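Long-range contacts in spermidine N1-acetyltransferase (Vibrio cholerae O1 biovar El Tor, PDB 6DAU), which catalyses transfer of an acetyl group from acetyl-CoA to spermidine and spermine, as a polyamine N-acetyltransferase of the GNAT family: residues N2-L7 with E61-N66; S29-E34 with N47-D52; N53-F58 with E72-N77; I68-L73 with Q86-P91. The protein carries 2 engineered substitutions. All coordinates share one frame; numbering follows the deposited sequence. Where two conformers were deposited one is given.

Contact 1: N2-L7 with E61-N66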
loop_
_atom_site.group_PDB
_atom_site.type_symbol
_atom_site.label_atom_id
_atom_site.label_comp_id
_atom_site.label_asym_id
_atom_site.label_seq_id
_atom_site.Cartn_x
_atom_site.Cartn_y
_atom_site.Cartn_z
ATOM N N ASN C 2 42.770 18.964 19.317
ATOM C CA ASN C 2 43.347 17.610 18.983
ATOM C C ASN C 2 42.931 16.565 20.046
ATOM O O ASN C 2 42.283 15.553 19.747
ATOM C CB ASN C 2 44.882 17.696 18.832
ATOM C CG ASN C 2 45.500 16.438 18.212
ATOM O OD1 ASN C 2 44.852 15.764 17.394
ATOM N ND2 ASN C 2 46.732 16.115 18.583
ATOM N N SER C 3 43.322 16.837 21.294
ATOM C CA SER C 3 42.654 16.320 22.495
ATOM C C SER C 3 41.181 16.808 22.468
ATOM O O SER C 3 40.266 16.130 22.964
ATOM C CB SER C 3 43.395 16.851 23.737
ATOM N N GLN C 4 40.990 17.985 21.850
ATOM C CA GLN C 4 39.706 18.697 21.763
ATOM C C GLN C 4 38.820 18.300 20.570
ATOM O O GLN C 4 37.803 18.953 20.339
ATOM C CB GLN C 4 39.959 20.206 21.755
ATOM C CG GLN C 4 40.595 20.695 23.057
ATOM C CD GLN C 4 40.832 22.192 23.078
ATOM O OE1 GLN C 4 40.085 22.965 22.476
ATOM N NE2 GLN C 4 41.878 22.617 23.794
ATOM N N LEU C 5 39.213 17.255 19.833
ATOM C CA LEU C 5 38.347 16.671 18.790
ATOM C C LEU C 5 37.339 15.700 19.391
ATOM O O LEU C 5 37.684 14.889 20.229
ATOM C CB LEU C 5 39.166 15.941 17.719
ATOM C CG LEU C 5 40.173 16.714 16.875
ATOM C CD1 LEU C 5 40.817 15.749 15.900
ATOM C CD2 LEU C 5 39.566 17.892 16.119
ATOM N N THR C 6 36.094 15.786 18.952
ATOM C CA THR C 6 35.023 14.888 19.435
ATOM C C THR C 6 34.411 14.100 18.280
ATOM O O THR C 6 34.421 14.551 17.131
ATOM C CB THR C 6 33.912 15.675 20.165
ATOM O OG1 THR C 6 33.423 16.686 19.291
ATOM C CG2 THR C 6 34.436 16.379 21.441
ATOM N N LEU C 7 33.924 12.909 18.583
ATOM C CA LEU C 7 33.135 12.098 17.665
ATOM C C LEU C 7 31.709 12.097 18.154
ATOM O O LEU C 7 31.459 11.943 19.350
ATOM C CB LEU C 7 33.624 10.647 17.623
ATOM C CG LEU C 7 34.694 10.302 16.574
ATOM C CD1 LEU C 7 35.980 11.057 16.867
ATOM C CD2 LEU C 7 34.976 8.809 16.597
ATOM N N GLU C 61 34.148 16.735 15.149
ATOM C CA GLU C 61 34.107 18.185 15.395
ATOM C C GLU C 61 35.236 18.639 16.310
ATOM O O GLU C 61 35.734 17.858 17.123
ATOM C CB GLU C 61 32.760 18.610 15.988
ATOM C CG GLU C 61 31.593 18.507 15.007
ATOM C CD GLU C 61 30.229 18.506 15.671
ATOM O OE1 GLU C 61 29.305 19.138 15.111
ATOM O OE2 GLU C 61 30.071 17.873 16.747
ATOM N N ASP C 62 35.642 19.905 16.173
ATOM C CA ASP C 62 36.540 20.527 17.143
ATOM C C ASP C 62 35.733 21.274 18.208
ATOM O O ASP C 62 34.491 21.247 18.184
ATOM C CB ASP C 62 37.612 21.409 16.451
ATOM C CG ASP C 62 37.038 22.667 15.771
ATOM O OD1 ASP C 62 35.880 23.082 16.021
ATOM O OD2 ASP C 62 37.781 23.266 14.965
ATOM N N ALA C 63 36.444 21.936 19.129
ATOM C CA ALA C 63 35.837 22.685 20.237
ATOM C C ALA C 63 34.814 23.734 19.764
ATOM O O ALA C 63 33.805 23.946 20.433
ATOM C CB ALA C 63 36.922 23.337 21.089
ATOM N N GLN C 64 35.074 24.360 18.611
ATOM C CA GLN C 64 34.176 25.377 18.033
ATOM C C GLN C 64 33.063 24.803 17.155
ATOM O O GLN C 64 32.312 25.569 16.540
ATOM C CB GLN C 64 34.962 26.428 17.216
ATOM C CG GLN C 64 35.701 27.470 18.043
ATOM C CD GLN C 64 36.977 26.915 18.657
ATOM O OE1 GLN C 64 37.714 26.137 18.024
ATOM N NE2 GLN C 64 37.237 27.295 19.899
ATOM N N LYS C 65 32.963 23.473 17.092
ATOM C CA LYS C 65 31.984 22.767 16.238
ATOM C C LYS C 65 32.228 22.929 14.734
ATOM O O LYS C 65 31.305 22.771 13.941
ATOM C CB LYS C 65 30.507 23.118 16.613
ATOM C CG LYS C 65 30.161 23.034 18.096
ATOM C CD LYS C 65 30.226 21.599 18.607
ATOM C CE LYS C 65 30.202 21.558 20.122
ATOM N NZ LYS C 65 30.206 20.142 20.585
ATOM N N ASN C 66 33.462 23.229 14.344
ATOM C CA ASN C 66 33.864 23.079 12.943
ATOM C C ASN C 66 33.819 21.596 12.560
ATOM O O ASN C 66 34.173 20.724 13.342
ATOM C CB ASN C 66 35.258 23.642 12.700
ATOM C CG ASN C 66 35.311 25.145 12.876
ATOM O OD1 ASN C 66 34.578 25.895 12.224
ATOM N ND2 ASN C 66 36.163 25.592 13.784
#

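Contact 2: S29-E34 with N47-D52. Engineered in segment 29-34: Gln33 (natural residue Glu).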
loop_
_atom_site.group_PDB
_atom_site.type_symbol
_atom_site.label_atom_id
_atom_site.label_comp_id
_atom_site.label_asym_id
_atom_site.label_seq_id
_atom_site.Cartn_x
_atom_site.Cartn_y
_atom_site.Cartn_z
ATOM N N SER C 29 30.394 6.862 -4.347
ATOM C CA SER C 29 29.943 6.728 -2.969
ATOM C C SER C 29 28.777 5.731 -2.830
ATOM O O SER C 29 27.918 5.589 -3.732
ATOM C CB SER C 29 29.494 8.097 -2.454
ATOM O OG SER C 29 30.538 9.012 -2.608
ATOM N N TYR C 30 28.749 5.078 -1.664
ATOM C CA TYR C 30 27.737 4.123 -1.271
ATOM C C TYR C 30 27.196 4.455 0.110
ATOM O O TYR C 30 27.901 5.016 0.937
ATOM C CB TYR C 30 28.292 2.684 -1.311
ATOM C CG TYR C 30 28.698 2.260 -2.715
ATOM C CD1 TYR C 30 29.961 2.573 -3.232
ATOM C CD2 TYR C 30 27.798 1.561 -3.545
ATOM C CE1 TYR C 30 30.302 2.248 -4.551
ATOM C CE2 TYR C 30 28.146 1.183 -4.839
ATOM C CZ TYR C 30 29.382 1.545 -5.339
ATOM O OH TYR C 30 29.712 1.185 -6.624
ATOM N N TRP C 31 25.927 4.122 0.337
ATOM C CA TRP C 31 25.288 4.272 1.653
ATOM C C TRP C 31 24.614 2.932 1.881
ATOM O O TRP C 31 23.694 2.576 1.150
ATOM C CB TRP C 31 24.236 5.394 1.642
ATOM C CG TRP C 31 23.795 5.823 2.993
ATOM C CD1 TRP C 31 22.622 5.458 3.654
ATOM C CD2 TRP C 31 24.498 6.696 3.883
ATOM N NE1 TRP C 31 22.583 6.058 4.896
ATOM C CE2 TRP C 31 23.716 6.816 5.063
ATOM C CE3 TRP C 31 25.715 7.393 3.794
ATOM C CZ2 TRP C 31 24.112 7.606 6.159
ATOM C CZ3 TRP C 31 26.109 8.218 4.878
ATOM C CH2 TRP C 31 25.299 8.311 6.042
ATOM N N PHE C 32 25.104 2.172 2.863
ATOM C CA PHE C 32 24.616 0.805 3.116
ATOM C C PHE C 32 24.601 -0.004 1.828
ATOM O O PHE C 32 23.619 -0.670 1.516
ATOM C CB PHE C 32 23.269 0.815 3.830
ATOM C CG PHE C 32 23.351 1.318 5.252
ATOM C CD1 PHE C 32 23.455 2.690 5.528
ATOM C CD2 PHE C 32 23.393 0.400 6.325
ATOM C CE1 PHE C 32 23.569 3.149 6.852
ATOM C CE2 PHE C 32 23.487 0.855 7.636
ATOM C CZ PHE C 32 23.599 2.238 7.902
ATOM N N GLN C 33 25.710 0.081 1.082
ATOM C CA GLN C 33 25.922 -0.671 -0.173
ATOM C C GLN C 33 25.057 -0.182 -1.337
ATOM O O GLN C 33 25.072 -0.772 -2.410
ATOM C CB GLN C 33 25.773 -2.194 0.052
ATOM C CG GLN C 33 26.691 -2.818 1.119
ATOM C CD GLN C 33 28.129 -3.080 0.624
ATOM O OE1 GLN C 33 28.986 -2.187 0.696
ATOM N NE2 GLN C 33 28.403 -4.321 0.145
ATOM N N GLU C 34 24.314 0.913 -1.138
ATOM C CA GLU C 34 23.523 1.500 -2.236
ATOM C C GLU C 34 24.278 2.713 -2.796
ATOM O O GLU C 34 24.694 3.574 -2.023
ATOM C CB GLU C 34 22.125 1.854 -1.762
ATOM C CG GLU C 34 21.430 0.678 -1.026
ATOM C CD GLU C 34 19.934 0.657 -1.213
ATOM O OE1 GLU C 34 19.514 0.520 -2.355
ATOM O OE2 GLU C 34 19.179 0.775 -0.226
ATOM N N ASN C 47 17.099 7.991 5.218
ATOM C CA ASN C 47 15.797 7.677 5.828
ATOM C C ASN C 47 15.532 6.174 5.859
ATOM O O ASN C 47 15.035 5.671 6.830
ATOM C CB ASN C 47 14.628 8.383 5.116
ATOM C CG ASN C 47 14.690 9.903 5.274
ATOM O OD1 ASN C 47 15.265 10.429 6.225
ATOM N ND2 ASN C 47 14.116 10.621 4.324
ATOM N N LYS C 48 15.901 5.470 4.789
ATOM C CA LYS C 48 15.642 4.051 4.709
ATOM C C LYS C 48 16.499 3.249 5.728
ATOM O O LYS C 48 16.039 2.248 6.271
ATOM C CB LYS C 48 15.925 3.592 3.284
ATOM C CG LYS C 48 15.699 2.103 3.047
ATOM C CD LYS C 48 16.013 1.804 1.572
ATOM C CE LYS C 48 15.921 0.311 1.273
ATOM N NZ LYS C 48 16.434 0.140 -0.112
ATOM N N HIS C 49 17.732 3.684 5.983
ATOM C CA HIS C 49 18.655 2.836 6.739
ATOM C C HIS C 49 18.952 3.353 8.137
ATOM O O HIS C 49 19.870 2.852 8.801
ATOM C CB HIS C 49 19.955 2.635 5.954
ATOM C CG HIS C 49 19.788 1.864 4.669
ATOM N ND1 HIS C 49 19.748 0.486 4.624
ATOM C CD2 HIS C 49 19.664 2.289 3.384
ATOM C CE1 HIS C 49 19.593 0.092 3.373
ATOM N NE2 HIS C 49 19.548 1.169 2.600
ATOM N N ILE C 50 18.165 4.331 8.610
ATOM C CA ILE C 50 18.444 5.013 9.869
ATOM C C ILE C 50 18.647 4.067 11.075
ATOM O O ILE C 50 19.475 4.373 11.939
ATOM C CB ILE C 50 17.387 6.110 10.146
ATOM C CG1 ILE C 50 17.750 6.947 11.390
ATOM C CG2 ILE C 50 15.977 5.519 10.274
ATOM C CD1 ILE C 50 17.012 8.271 11.512
ATOM N N HIS C 51 17.945 2.931 11.128
ATOM C CA HIS C 51 18.101 2.003 12.267
ATOM C C HIS C 51 18.946 0.785 11.931
ATOM O O HIS C 51 19.010 -0.156 12.712
ATOM C CB HIS C 51 16.703 1.536 12.771
ATOM C CG HIS C 51 15.870 2.660 13.289
ATOM N ND1 HIS C 51 16.152 3.324 14.475
ATOM C CD2 HIS C 51 14.787 3.280 12.759
ATOM C CE1 HIS C 51 15.279 4.298 14.654
ATOM N NE2 HIS C 51 14.435 4.296 13.626
ATOM N N ASP C 52 19.533 0.777 10.748
ATOM C CA ASP C 52 20.290 -0.375 10.303
ATOM C C ASP C 52 21.714 -0.295 10.907
ATOM O O ASP C 52 22.411 0.730 10.767
ATOM C CB ASP C 52 20.300 -0.400 8.774
ATOM C CG ASP C 52 20.959 -1.652 8.191
ATOM O OD1 ASP C 52 21.765 -2.353 8.867
ATOM O OD2 ASP C 52 20.699 -1.924 6.997
#

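Contact 3: N53-F58 with E72-N77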
loop_
_atom_site.group_PDB
_atom_site.type_symbol
_atom_site.label_atom_id
_atom_site.label_comp_id
_atom_site.label_asym_id
_atom_site.label_seq_id
_atom_site.Cartn_x
_atom_site.Cartn_y
_atom_site.Cartn_z
ATOM N N ASN C 53 22.121 -1.377 11.542
ATOM C CA ASN C 53 23.363 -1.539 12.301
ATOM C C ASN C 53 24.609 -1.957 11.552
ATOM O O ASN C 53 25.681 -2.102 12.153
ATOM C CB ASN C 53 23.190 -2.866 13.010
ATOM C CG ASN C 53 22.969 -2.739 14.457
ATOM O OD1 ASN C 53 22.794 -1.624 14.978
ATOM N ND2 ASN C 53 22.892 -3.903 15.149
ATOM N N ALA C 54 24.443 -2.279 10.270
ATOM C CA ALA C 54 25.527 -2.829 9.446
ATOM C C ALA C 54 26.600 -1.755 9.168
ATOM O O ALA C 54 27.734 -2.098 8.801
ATOM C CB ALA C 54 24.988 -3.424 8.153
ATOM N N GLU C 55 26.244 -0.479 9.358
ATOM C CA GLU C 55 27.209 0.622 9.236
ATOM C C GLU C 55 27.001 1.616 10.357
ATOM O O GLU C 55 25.869 1.781 10.855
ATOM C CB GLU C 55 27.110 1.341 7.874
ATOM C CG GLU C 55 27.147 0.389 6.681
ATOM C CD GLU C 55 27.212 1.035 5.318
ATOM O OE1 GLU C 55 27.588 0.299 4.382
ATOM O OE2 GLU C 55 26.911 2.260 5.161
ATOM N N ARG C 56 28.085 2.271 10.761
ATOM C CA ARG C 56 28.063 3.255 11.839
ATOM C C ARG C 56 28.986 4.409 11.456
ATOM O O ARG C 56 30.120 4.178 10.982
ATOM C CB ARG C 56 28.498 2.641 13.167
ATOM C CG ARG C 56 27.496 1.624 13.757
ATOM C CD ARG C 56 28.119 0.908 14.954
ATOM N NE ARG C 56 27.357 -0.276 15.359
ATOM C CZ ARG C 56 26.332 -0.261 16.218
ATOM N NH1 ARG C 56 25.946 0.872 16.777
ATOM N NH2 ARG C 56 25.684 -1.367 16.517
ATOM N N ARG C 57 28.484 5.631 11.654
ATOM C CA ARG C 57 29.174 6.847 11.222
ATOM C C ARG C 57 29.227 7.884 12.317
ATOM O O ARG C 57 28.273 8.070 13.079
ATOM C CB ARG C 57 28.515 7.441 9.972
ATOM C CG ARG C 57 28.836 6.610 8.732
ATOM C CD ARG C 57 28.130 7.151 7.482
ATOM N NE ARG C 57 28.525 6.331 6.324
ATOM C CZ ARG C 57 27.908 5.205 5.948
ATOM N NH1 ARG C 57 28.368 4.525 4.925
ATOM N NH2 ARG C 57 26.822 4.758 6.583
ATOM N N PHE C 58 30.379 8.559 12.389
ATOM C CA PHE C 58 30.631 9.537 13.419
ATOM C C PHE C 58 31.220 10.755 12.766
ATOM O O PHE C 58 32.196 10.642 12.002
ATOM C CB PHE C 58 31.564 8.944 14.495
ATOM C CG PHE C 58 30.970 7.762 15.189
ATOM C CD1 PHE C 58 30.075 7.952 16.245
ATOM C CD2 PHE C 58 31.214 6.477 14.718
ATOM C CE1 PHE C 58 29.467 6.865 16.858
ATOM C CE2 PHE C 58 30.597 5.383 15.321
ATOM C CZ PHE C 58 29.740 5.568 16.403
ATOM N N GLU C 72 33.908 6.162 9.566
ATOM C CA GLU C 72 32.904 5.241 9.029
ATOM C C GLU C 72 33.320 3.800 9.349
ATOM O O GLU C 72 34.434 3.399 9.013
ATOM C CB GLU C 72 32.859 5.306 7.513
ATOM C CG GLU C 72 32.109 6.403 6.841
ATOM C CD GLU C 72 31.817 6.078 5.372
ATOM O OE1 GLU C 72 30.858 6.667 4.841
ATOM O OE2 GLU C 72 32.469 5.208 4.744
ATOM N N LEU C 73 32.412 3.030 9.945
ATOM C CA LEU C 73 32.553 1.589 9.988
ATOM C C LEU C 73 31.468 0.998 9.110
ATOM O O LEU C 73 30.283 1.321 9.274
ATOM C CB LEU C 73 32.410 1.056 11.415
ATOM C CG LEU C 73 33.362 1.559 12.524
ATOM C CD1 LEU C 73 32.949 0.900 13.828
ATOM C CD2 LEU C 73 34.799 1.224 12.186
ATOM N N ILE C 74 31.870 0.182 8.140
ATOM C CA ILE C 74 30.930 -0.479 7.251
ATOM C C ILE C 74 31.142 -1.989 7.265
ATOM O O ILE C 74 32.118 -2.466 7.857
ATOM C CB ILE C 74 30.977 0.112 5.817
ATOM C CG1 ILE C 74 32.269 -0.234 5.064
ATOM C CG2 ILE C 74 30.724 1.638 5.852
ATOM C CD1 ILE C 74 32.218 0.160 3.577
ATOM N N GLU C 75 30.214 -2.740 6.655
ATOM C CA GLU C 75 30.284 -4.191 6.599
ATOM C C GLU C 75 30.442 -4.794 7.982
ATOM O O GLU C 75 31.144 -5.778 8.130
ATOM C CB GLU C 75 31.485 -4.640 5.713
ATOM C CG GLU C 75 31.392 -4.112 4.286
ATOM C CD GLU C 75 30.900 -5.200 3.360
ATOM O OE1 GLU C 75 31.674 -6.172 3.237
ATOM O OE2 GLU C 75 29.790 -5.150 2.743
ATOM N N ILE C 76 29.800 -4.200 8.985
ATOM C CA ILE C 76 29.906 -4.722 10.339
ATOM C C ILE C 76 29.173 -6.052 10.382
ATOM O O ILE C 76 27.991 -6.134 10.052
ATOM C CB ILE C 76 29.330 -3.770 11.411
ATOM C CG1 ILE C 76 29.925 -2.349 11.243
ATOM C CG2 ILE C 76 29.602 -4.347 12.800
ATOM C CD1 ILE C 76 29.210 -1.319 12.091
ATOM N N ASN C 77 29.904 -7.095 10.747
ATOM C CA ASN C 77 29.314 -8.409 10.875
ATOM C C ASN C 77 29.441 -8.820 12.347
ATOM O O ASN C 77 30.536 -8.815 12.904
ATOM C CB ASN C 77 30.045 -9.405 9.976
ATOM C CG ASN C 77 29.475 -10.786 10.076
ATOM O OD1 ASN C 77 29.508 -11.424 11.133
ATOM N ND2 ASN C 77 28.897 -11.240 8.991
HETATM O O HOH W 1 28.123 -2.166 4.800
#

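Contact 4: I68-L73 with Q86-P91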
loop_
_atom_site.group_PDB
_atom_site.type_symbol
_atom_site.label_atom_id
_atom_site.label_comp_id
_atom_site.label_asym_id
_atom_site.label_seq_id
_atom_site.Cartn_x
_atom_site.Cartn_y
_atom_site.Cartn_z
ATOM N N ILE C 68 35.199 18.613 10.965
ATOM C CA ILE C 68 36.592 18.200 10.697
ATOM C C ILE C 68 36.652 17.041 9.701
ATOM O O ILE C 68 37.440 17.075 8.736
ATOM C CB ILE C 68 37.346 17.862 12.016
ATOM C CG1 ILE C 68 37.343 19.068 12.979
ATOM C CG2 ILE C 68 38.756 17.381 11.756
ATOM C CD1 ILE C 68 38.085 20.336 12.516
ATOM N N GLY C 69 35.825 16.018 9.931
ATOM C CA GLY C 69 35.762 14.872 9.042
ATOM C C GLY C 69 34.791 13.805 9.471
ATOM O O GLY C 69 33.889 14.058 10.276
ATOM N N LEU C 70 34.978 12.606 8.921
ATOM C CA LEU C 70 34.059 11.493 9.125
ATOM C C LEU C 70 34.818 10.186 9.445
ATOM O O LEU C 70 35.829 9.886 8.797
ATOM C CB LEU C 70 33.225 11.323 7.868
ATOM C CG LEU C 70 32.222 10.161 7.779
ATOM C CD1 LEU C 70 31.040 10.439 8.699
ATOM C CD2 LEU C 70 31.770 9.989 6.335
ATOM N N VAL C 71 34.344 9.465 10.456
ATOM C CA VAL C 71 34.789 8.101 10.747
ATOM C C VAL C 71 33.627 7.164 10.388
ATOM O O VAL C 71 32.486 7.383 10.831
ATOM C CB VAL C 71 35.163 7.982 12.240
ATOM C CG1 VAL C 71 35.268 6.540 12.664
ATOM C CG2 VAL C 71 36.506 8.690 12.481
ATOM N N GLU C 72 33.908 6.162 9.566
ATOM C CA GLU C 72 32.904 5.241 9.029
ATOM C C GLU C 72 33.320 3.800 9.349
ATOM O O GLU C 72 34.434 3.399 9.013
ATOM C CB GLU C 72 32.859 5.306 7.513
ATOM C CG GLU C 72 32.109 6.403 6.841
ATOM C CD GLU C 72 31.817 6.078 5.372
ATOM O OE1 GLU C 72 30.858 6.667 4.841
ATOM O OE2 GLU C 72 32.469 5.208 4.744
ATOM N N LEU C 73 32.412 3.030 9.945
ATOM C CA LEU C 73 32.553 1.589 9.988
ATOM C C LEU C 73 31.468 0.998 9.110
ATOM O O LEU C 73 30.283 1.321 9.274
ATOM C CB LEU C 73 32.410 1.056 11.415
ATOM C CG LEU C 73 33.362 1.559 12.524
ATOM C CD1 LEU C 73 32.949 0.900 13.828
ATOM C CD2 LEU C 73 34.799 1.224 12.186
ATOM N N GLN C 86 36.893 3.432 7.435
ATOM C CA GLN C 86 37.362 4.498 6.555
ATOM C C GLN C 86 37.310 5.804 7.338
ATOM O O GLN C 86 36.453 6.001 8.220
ATOM C CB GLN C 86 36.478 4.619 5.317
ATOM C CG GLN C 86 36.619 3.434 4.351
ATOM C CD GLN C 86 35.429 3.236 3.400
ATOM O OE1 GLN C 86 34.620 4.145 3.186
ATOM N NE2 GLN C 86 35.326 2.026 2.813
ATOM N N ILE C 87 38.217 6.707 6.990
ATOM C CA ILE C 87 38.236 8.035 7.543
ATOM C C ILE C 87 38.341 9.050 6.387
ATOM O O ILE C 87 39.092 8.831 5.446
ATOM C CB ILE C 87 39.357 8.159 8.579
ATOM C CG1 ILE C 87 39.332 9.536 9.221
ATOM C CG2 ILE C 87 40.720 7.856 7.964
ATOM C CD1 ILE C 87 40.413 9.769 10.228
ATOM N N ILE C 88 37.555 10.124 6.432
ATOM C CA ILE C 88 37.737 11.241 5.502
ATOM C C ILE C 88 37.945 12.497 6.339
ATOM O O ILE C 88 37.121 12.809 7.212
ATOM C CB ILE C 88 36.533 11.454 4.539
ATOM C CG1 ILE C 88 36.018 10.119 3.964
ATOM C CG2 ILE C 88 36.935 12.403 3.420
ATOM C CD1 ILE C 88 34.702 10.168 3.203
ATOM N N ILE C 89 39.040 13.200 6.097
ATOM C CA ILE C 89 39.260 14.503 6.713
ATOM C C ILE C 89 39.000 15.548 5.643
ATOM O O ILE C 89 39.493 15.408 4.528
ATOM C CB ILE C 89 40.687 14.589 7.287
ATOM C CG1 ILE C 89 40.859 13.533 8.388
ATOM C CG2 ILE C 89 40.998 16.001 7.824
ATOM C CD1 ILE C 89 42.302 13.217 8.670
ATOM N N ALA C 90 38.194 16.558 5.961
ATOM C CA ALA C 90 37.932 17.685 5.043
ATOM C C ALA C 90 39.235 18.343 4.592
ATOM O O ALA C 90 40.138 18.510 5.417
ATOM C CB ALA C 90 37.006 18.715 5.688
ATOM N N PRO C 91 39.352 18.687 3.289
ATOM C CA PRO C 91 40.584 19.287 2.723
ATOM C C PRO C 91 41.210 20.369 3.608
ATOM O O PRO C 91 42.418 20.323 3.836
ATOM C CB PRO C 91 40.101 19.901 1.397
ATOM C CG PRO C 91 38.948 19.011 0.995
ATOM C CD PRO C 91 38.290 18.539 2.261
#

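Contact 1: N2-L7 with E61-N66
Thr6 and Glu61 form an antiparallel hydrogen-bonded pair. Thr6 N donates to Glu61 O at 2.8 Å, and Glu61 N returns a bond to Thr6 O at 3.0 Å. The Thr6 hydroxyl turns to the same carbonyl. With chi1 at 55°, OG1 sits between the backbone N and the carbonyl carbon, which brings it within 3.4 Å of Glu61 O for a weak bond. Leu5 CA adds a CA-H...O contact to that oxygen, so three groups of 2-7 gather round one carbonyl.

Side chains meet lightly beyond the pair. Leu5 CD2 touches Asp62 CB at 4.0 Å, the two side chains meeting at a slant. The Gln4 chain is extended, and its OE1 lies 3.5 Å from Ala63 CB.

The loop itself is held from within. Asp62 to Lys65 make a type I turn, closed by Lys65 N to Asp62 O. The Asp62 carboxylate then grips Asn66 twice. Asn66 ND2 meets OD2 of Asp62 at 3.1 Å on its syn lone pair, with the oxygen almost in the amide plane. Asn66 N reaches OD1 of Asp62 at 2.9 Å from above the carboxylate plane. The Asp62 side chain thus ties the first residue of the turn to the residue just after it. The Glu61 carboxylate is engaged by Arg8 in a salt bridge.

Strand 6-9 is the outermost strand on this side of the main sheet within the chain, and strand 56-61 is its neighbour. Leu5 packs on Ile68 of strand 67-77 and on Phe98 and Leu102 of helix 98-112. Asn2 OD1 bonds Thr101 of that helix.

Contact 2: S29-E34 with N47-D52
The tight turn of the small 29-36 hairpin meets the C-terminal part of helix 39-49 here, chiefly through Phe32 and Glu34 against His49. Trp31 to Glu34 form a type I' turn, which includes the engineered Gln33. His49 to Asp52 form a type I turn.

The Phe32 and His49 rings are nearly parallel, at 3°, but slid apart with centroids 4.8 Å from each other. Each ring therefore lies over the other residue's CB. Phe32 CB stands 3.6 Å from the His49 centroid, and His49 CB stands 3.7 Å from the Phe32 centroid, two reciprocal CH-pi contacts. The opposite face of the imidazole is met near its rim by Lys48 CG. At the edge of the Phe32 ring, CE2 comes within 3.3 Å of Asp52 O.

Glu34 OE2 accepts two bonds. His49 NE2 donates to the anti lone pair of Glu34 OE2 at 2.9 Å and 168°, with the oxygen in the ring plane. Lys48 NZ makes a salt bridge to OE2 of Glu34 at 2.8 Å on the syn side. The fully extended Lys48 chain, with CG anti to the backbone N, carries NZ this far. The carboxylate stands upright to the imidazole, at 89°. The in-plane bond at the ring's edge and Phe32 CB over its face together limit how the ring can turn.

His51 bonds Glu44 of a neighbouring subunit. Trp31 packs on Leu42, Leu45 and Tyr46 of helix 39-49 and on Ile18 of helix 15-24.

Contact 3: N53-F58 with E72-N77
Salt bridges join Arg57 to Glu72 across the strands and to Glu55 on its own segment. Arg57 and Glu72 run side by side. NE of Arg57 donates to Glu72 OE1 at 2.8 Å and 163°, from above the carboxylate plane. The end of the same guanidinium grips Glu55 OE2 with both NH1 (2.7 Å) and NH2 (2.9 Å). Two carboxylates at its edges thus hold the guanidinium's orientation. Phe32 N also bonds Glu55 OE2.

Backbone bonds set the antiparallel pairing. Arg56 and Leu73 exchange two bonds of 2.8 Å between their N and O atoms. Past the corner at Glu75, Ile76 N donates to Ala54 O at 3.0 Å. One water bridges Glu55 OE1 and Glu75 N.

Two isoleucines pack against the charged chains. Ile74 CG2 lies 3.6 Å from Glu55 CD. Ile76 CD1 comes 3.8 Å from Arg56 CD, crossing the extended arginine at about a right angle. The Arg56 guanidinium goes to Tyr78 and to Glu37 of a neighbouring subunit.

The contact lies in the hairpin of strands 56-61 and 67-77. Leu73 and Arg56 face Tyr109 of helix 98-112, while Trp31 makes a cation-pi contact with Arg57.

Contact 4: I68-L73 with Q86-P91
The Glu72 carboxylate and the Gln86 amide are the flat groups that meet here, their planes 36° apart. They approach oxygen to oxygen, with Glu72 OE2 2.9 Å from Gln86 OE1, and cross at a slant. The other ends of the groups have partners: Glu72 OE1 goes to Arg57 and Gln86 NE2 to Glu84.

Below these ends the backbones pair in regular antiparallel order. Glu72 and Gln86 exchange two bonds, and so do Leu70 and Ile88. Leu70 N to Ile88 O is the shorter of that second pair at 2.7 Å. A fifth bond runs from Ala90 N to Ile68 O at 2.9 Å. Ile87 CA adds a CA-H...O contact to Leu70 O at 3.3 Å.

Side chains alternate between the two faces. Leu70 CD2 touches Ile88 CD1 at 4.3 Å on the face shared with Glu72 and Gln86. There Leu70 packs on Ile18 and Leu21 of helix 15-24. On the other face Val71 CG2 meets Ile87 CG1 at 4.4 Å. With chi1 at -177°, CG1 of Ile87 is anti to the backbone N and lies near Leu70 O. Ile87 touches Leu102 of helix 98-112, and Val71 touches Ala106.

Gly69 lies where the strands come close. Its CA is 3.1 Å from Ile88 O and 4.2 Å from Ile89 CA. Ile68 and Gly69 both face Val60 on the next strand, which makes a classic beta bulge. The whole is a beta hairpin in the central GNAT sheet, with helices packed on both faces.

In the fold
From the N terminus, segment 2-7 starts contact 1, which closes a long loop when the chain reaches 61-66. Contact 2 is nested inside that loop and ties the small 29-36 hairpin to helix 39-49. Contact 3 opens before contact 1 has closed, so the two cross; it closes the hairpin of strands 56-61 and 67-77. Contact 4 follows contact 1 in series, shares Glu72 and Leu73 with contact 3, and closes the hairpin of 67-77 and 82-89. Contacts 1, 3 and 4 together join strands 6-9, 56-61, 67-77 and 82-89, neighbours in that order in the main sheet. Contact 2 touches contact 3 through Trp31 and Phe32.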